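Local coordinates for odorant binding protein 4 (Chrysopa pallens, PDB 6JPM) that probably binds small odorant molecules as a secreted, largely helical protein of the insect PBP/GOBP odorant-binding family, at residues Asn12-Met17 against Leu51-Ile56; Gly35-Asp40 against Cys107-Asn112. All blocks are in the same frame, centred on the assembly; numbering follows the deposited sequence.

Contact 1: Asn12-Met17 against Leu51-Ile56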
# COMPACT_ATOMS: atom_id res chain seq x y z
N ASN A 12 2.91 -5.95 -9.87
CA ASN A 12 1.97 -6.32 -10.92
C ASN A 12 1.29 -7.66 -10.61
O ASN A 12 0.09 -7.84 -10.85
CB ASN A 12 2.69 -6.38 -12.27
CG ASN A 12 1.74 -6.45 -13.42
OD1 ASN A 12 1.43 -7.53 -13.91
ND2 ASN A 12 1.24 -5.30 -13.86
N LEU A 13 2.03 -8.59 -10.03
CA LEU A 13 1.45 -9.88 -9.69
C LEU A 13 0.45 -9.75 -8.54
O LEU A 13 -0.58 -10.45 -8.52
CB LEU A 13 2.58 -10.85 -9.34
CG LEU A 13 2.25 -12.30 -9.03
CD1 LEU A 13 1.42 -12.89 -10.16
CD2 LEU A 13 3.57 -13.03 -8.87
N MET A 14 0.73 -8.89 -7.57
CA MET A 14 -0.24 -8.65 -6.50
C MET A 14 -1.51 -8.02 -7.04
O MET A 14 -2.62 -8.35 -6.61
CB MET A 14 0.38 -7.76 -5.42
CG MET A 14 1.50 -8.42 -4.65
SD MET A 14 2.02 -7.43 -3.23
CE MET A 14 3.16 -8.56 -2.46
N ARG A 15 -1.37 -7.09 -7.99
CA ARG A 15 -2.55 -6.47 -8.56
C ARG A 15 -3.40 -7.51 -9.29
O ARG A 15 -4.62 -7.53 -9.13
CB ARG A 15 -2.17 -5.33 -9.50
CG ARG A 15 -3.38 -4.59 -10.05
CD ARG A 15 -3.13 -4.16 -11.42
NE ARG A 15 -4.34 -3.75 -12.12
CZ ARG A 15 -4.52 -2.52 -12.56
NH1 ARG A 15 -3.58 -1.62 -12.34
NH2 ARG A 15 -5.62 -2.18 -13.23
N LYS A 16 -2.75 -8.37 -10.08
CA LYS A 16 -3.45 -9.42 -10.83
C LYS A 16 -4.25 -10.33 -9.91
O LYS A 16 -5.31 -10.82 -10.29
CB LYS A 16 -2.45 -10.26 -11.62
CG LYS A 16 -1.89 -9.61 -12.86
CD LYS A 16 -0.93 -10.58 -13.53
CE LYS A 16 -0.36 -10.05 -14.82
NZ LYS A 16 0.78 -10.92 -15.26
N MET A 17 -3.77 -10.55 -8.69
CA MET A 17 -4.55 -11.35 -7.75
C MET A 17 -5.65 -10.52 -7.08
O MET A 17 -6.79 -10.98 -6.97
CB MET A 17 -3.63 -11.96 -6.71
CG MET A 17 -4.40 -12.52 -5.54
SD MET A 17 -3.32 -12.76 -4.14
CE MET A 17 -2.76 -11.10 -3.87
N LEU A 51 -2.20 -4.77 0.92
CA LEU A 51 -1.38 -4.65 2.12
C LEU A 51 -1.42 -5.91 2.98
O LEU A 51 -0.45 -6.21 3.66
CB LEU A 51 -1.79 -3.42 2.92
CG LEU A 51 -1.40 -2.10 2.25
CD1 LEU A 51 -2.27 -0.96 2.76
CD2 LEU A 51 0.11 -1.81 2.49
N GLU A 52 -2.52 -6.66 2.95
CA GLU A 52 -2.49 -7.99 3.57
C GLU A 52 -1.52 -8.91 2.83
O GLU A 52 -0.73 -9.62 3.46
CB GLU A 52 -3.88 -8.62 3.59
CG GLU A 52 -4.77 -8.16 4.76
CD GLU A 52 -6.09 -8.93 4.79
OE1 GLU A 52 -6.32 -9.74 3.87
OE2 GLU A 52 -6.89 -8.71 5.73
N THR A 53 -1.55 -8.88 1.50
CA THR A 53 -0.64 -9.71 0.72
C THR A 53 0.82 -9.34 0.96
O THR A 53 1.68 -10.21 0.98
CB THR A 53 -0.99 -9.60 -0.76
OG1 THR A 53 -2.33 -10.06 -0.93
CG2 THR A 53 -0.05 -10.44 -1.62
N MET A 54 1.10 -8.05 1.16
CA MET A 54 2.45 -7.63 1.54
C MET A 54 2.78 -7.94 2.99
O MET A 54 3.93 -7.72 3.40
CB MET A 54 2.63 -6.14 1.30
CG MET A 54 2.54 -5.73 -0.18
SD MET A 54 2.41 -3.93 -0.33
CE MET A 54 4.10 -3.42 -0.01
N LYS A 55 1.81 -8.41 3.78
CA LYS A 55 1.92 -8.69 5.21
C LYS A 55 2.13 -7.43 6.05
O LYS A 55 2.43 -7.53 7.23
CB LYS A 55 3.04 -9.70 5.49
CG LYS A 55 2.70 -11.09 4.95
CD LYS A 55 3.87 -12.05 5.08
CE LYS A 55 4.92 -11.78 4.02
NZ LYS A 55 5.90 -12.91 3.94
N ILE A 56 1.94 -6.25 5.46
CA ILE A 56 2.06 -4.98 6.18
C ILE A 56 0.82 -4.72 7.03
O ILE A 56 0.92 -4.12 8.11
CB ILE A 56 2.31 -3.85 5.16
CG1 ILE A 56 3.66 -4.07 4.45
CG2 ILE A 56 2.27 -2.48 5.82
CD1 ILE A 56 4.88 -3.95 5.38

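Contact 2: Gly35-Asp40 against Cys107-Asn112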
# COMPACT_ATOMS: atom_id res chain seq x y z
N GLY A 35 -3.57 10.50 -6.48
CA GLY A 35 -4.09 11.25 -5.35
C GLY A 35 -5.57 11.56 -5.40
O GLY A 35 -6.03 12.47 -4.71
N VAL A 36 -6.33 10.83 -6.19
CA VAL A 36 -7.78 10.96 -6.23
C VAL A 36 -8.34 9.72 -5.56
O VAL A 36 -8.29 8.62 -6.12
CB VAL A 36 -8.31 11.13 -7.65
CG1 VAL A 36 -9.82 11.11 -7.63
CG2 VAL A 36 -7.79 12.45 -8.25
N PHE A 37 -8.89 9.91 -4.37
CA PHE A 37 -9.20 8.81 -3.45
C PHE A 37 -10.70 8.55 -3.45
O PHE A 37 -11.48 9.36 -2.94
CB PHE A 37 -8.69 9.14 -2.06
CG PHE A 37 -7.21 9.38 -2.00
CD1 PHE A 37 -6.32 8.50 -2.60
CD2 PHE A 37 -6.70 10.52 -1.38
CE1 PHE A 37 -4.96 8.71 -2.55
CE2 PHE A 37 -5.34 10.74 -1.34
CZ PHE A 37 -4.47 9.83 -1.93
N ASP A 38 -11.09 7.42 -4.03
CA ASP A 38 -12.47 6.98 -4.11
C ASP A 38 -12.72 6.08 -2.91
O ASP A 38 -12.16 4.98 -2.83
CB ASP A 38 -12.66 6.23 -5.43
CG ASP A 38 -14.06 5.70 -5.62
OD1 ASP A 38 -14.96 6.00 -4.80
OD2 ASP A 38 -14.25 4.99 -6.63
N ASP A 39 -13.53 6.53 -1.95
CA ASP A 39 -13.75 5.69 -0.78
C ASP A 39 -14.76 4.57 -1.05
O ASP A 39 -15.30 3.99 -0.11
CB ASP A 39 -14.16 6.53 0.42
CG ASP A 39 -15.55 7.17 0.30
OD1 ASP A 39 -16.29 6.91 -0.68
OD2 ASP A 39 -15.90 7.94 1.22
N ASP A 40 -15.01 4.26 -2.32
CA ASP A 40 -15.83 3.10 -2.65
C ASP A 40 -15.22 1.85 -2.02
O ASP A 40 -14.00 1.71 -1.95
CB ASP A 40 -15.92 2.94 -4.17
CG ASP A 40 -16.69 1.69 -4.58
OD1 ASP A 40 -17.93 1.67 -4.50
OD2 ASP A 40 -16.03 0.73 -4.99
N CYS A 107 -2.60 7.93 3.44
CA CYS A 107 -1.59 8.67 4.19
C CYS A 107 -0.22 8.50 3.55
O CYS A 107 0.53 9.47 3.37
CB CYS A 107 -1.57 8.21 5.65
SG CYS A 107 -0.38 9.12 6.69
N LEU A 108 0.13 7.25 3.20
CA LEU A 108 1.44 6.99 2.61
C LEU A 108 1.63 7.80 1.34
O LEU A 108 2.70 8.39 1.13
CB LEU A 108 1.61 5.51 2.31
CG LEU A 108 1.85 4.59 3.49
CD1 LEU A 108 2.04 3.19 2.96
CD2 LEU A 108 3.06 5.04 4.30
N TYR A 109 0.60 7.82 0.48
CA TYR A 109 0.68 8.58 -0.76
C TYR A 109 0.90 10.07 -0.47
O TYR A 109 1.82 10.69 -1.01
CB TYR A 109 -0.58 8.37 -1.60
CG TYR A 109 -0.52 9.14 -2.90
CD1 TYR A 109 -0.87 10.49 -2.95
CD2 TYR A 109 -0.07 8.54 -4.08
CE1 TYR A 109 -0.79 11.22 -4.11
CE2 TYR A 109 0.02 9.27 -5.26
CZ TYR A 109 -0.35 10.61 -5.27
OH TYR A 109 -0.29 11.38 -6.41
N LEU A 110 0.06 10.64 0.39
CA LEU A 110 0.15 12.07 0.67
C LEU A 110 1.44 12.47 1.37
O LEU A 110 1.85 13.63 1.26
CB LEU A 110 -1.05 12.52 1.51
CG LEU A 110 -2.38 12.43 0.77
CD1 LEU A 110 -3.52 12.83 1.69
CD2 LEU A 110 -2.32 13.32 -0.47
N SER A 111 2.08 11.56 2.07
CA SER A 111 3.34 11.92 2.75
C SER A 111 4.46 12.11 1.73
O SER A 111 5.37 12.84 2.02
CB SER A 111 3.71 10.93 3.78
OG SER A 111 4.46 9.89 3.23
N ASN A 112 4.35 11.50 0.56
CA ASN A 112 5.42 11.54 -0.47
C ASN A 112 4.86 11.00 -1.78
O ASN A 112 5.15 9.90 -2.10
CB ASN A 112 6.65 10.74 -0.03
CG ASN A 112 7.91 11.19 -0.73
OD1 ASN A 112 7.86 11.91 -1.70
ND2 ASN A 112 9.05 10.74 -0.25

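Contact 1: Asn12-Met17 against Leu51-Ile56
Met14 and Met17, one turn apart on helix 4-22, meet Thr53 and Met54 where helix 41-53 runs out, making a small helix-to-helix-end contact near the surface of the odorant-binding fold, beside the Cys18-Cys49 disulfide that links the same two helices. Met14 and Thr53 share most of it. Met14 CG stands beside the backbone N (chi1 -67°) and the chain runs on extended, which brings SD across the gap to 3.5 Å from Met54 CG. The two methionine side chains cross at about a right angle, while Met14 slides past Thr53 in the opposite sense, its CE lying 3.8 Å from Thr53 CG2. Met17 comes to Thr53 tip to tip: a bend at its last torsion (chi3 60°) puts CE 3.1 Å from Thr53 OG1 and 3.6 Å from Thr53 CG2. That hydroxyl is hydrogen-bonded to Cys49 O one turn back; Met17 CE packs against both oxygen and methyl, Met14 against the methyl alone. Lys55, with positive phi, completes a Schellman motif just after Met54. Cutting Met14 back to an alanine removes SD and CE, and would probably leave Met54 CG and the Thr53 methyl without their close neighbour. With no hydrogen bond between the segments, the attachment rests on dispersion between the ends of Met14 and Met17, the Thr53 methyl and the Met54 CG methylene, chemistry that asks for close fit and little direction.

Contact 2: Gly35-Asp40 against Cys107-Asn112
An edge-to-face aromatic pair, Phe37 against Tyr109, joins the connection between helices 26-32 and 41-53 to the last turns of helix 99-111. The Phe37 edge is directed at the Tyr109 face in an offset T-shape, with centroids 5.8 Å apart and planes at 83°. Phe37 CZ leads, 3.8 Å from Tyr109 CD1. Tyr109 offers this ring because its CG lies anti to the backbone N (chi1 -179°), which swings the phenol out toward the loop. Another part of the Phe37 edge rests on Leu110, with Phe37 CE2 4.0 Å from Leu110 CG; the branched end of the leucine gives the ring a compact aliphatic neighbour. Phe37 also meets the Phe32 ring and touches Tyr102 and Lys106 farther back on helix 99-111, so it has contacts along about two turns of that helix.

Gly35 is the C-prime residue of the Schellman motif that ends helix 26-32. Its positive phi favours glycine, and the lack of a side chain lets the Tyr109 ring come close: Tyr109 CE1 is 3.5 Å from Gly35 CA, where a beta carbon would be tight. Farther along, Asp38 OD1 accepts from Asp40 N at 3.0 Å in an Asx turn, just before Asp40 caps helix 41-53. On the helix side, Cys107 is tied to Cys89 by a disulfide, fastening helix 99-111 to helix 76-89, and Tyr109 meets Tyr116 edge-to-face in the C-terminal tail. Across the two segments aromatic and aliphatic groups meet, with the Gly35 backbone laid beside the tyrosine ring: the phenylalanine rim hydrogens lean toward one side of that ring and may add a modest electrostatic preference to the dispersion, without a hydrogen bond.

How the contacts relate
Contacts 1 and 2 lie on opposite sides of the chain's centre, their own centres about 17 Å apart; their nearest atoms are about 5 Å apart and do not touch. Along the chain their segments alternate: 12-17, 35-40, 51-56, then 107-112. Helix 41-53 connects them, since the loop of contact 2 leads into its start while contact 1 lies at its end. Helix 99-111 supplies a second connection: Leu51 and Ile56 of the contact 1 segment touch its Phe104, and its final turns form contact 2. The Cys45-Cys98 disulfide of this protein ties helix 41-53 to the residue just before helix 99-111, so noncovalent packing and a cross-link together join distant parts of one small helical fold.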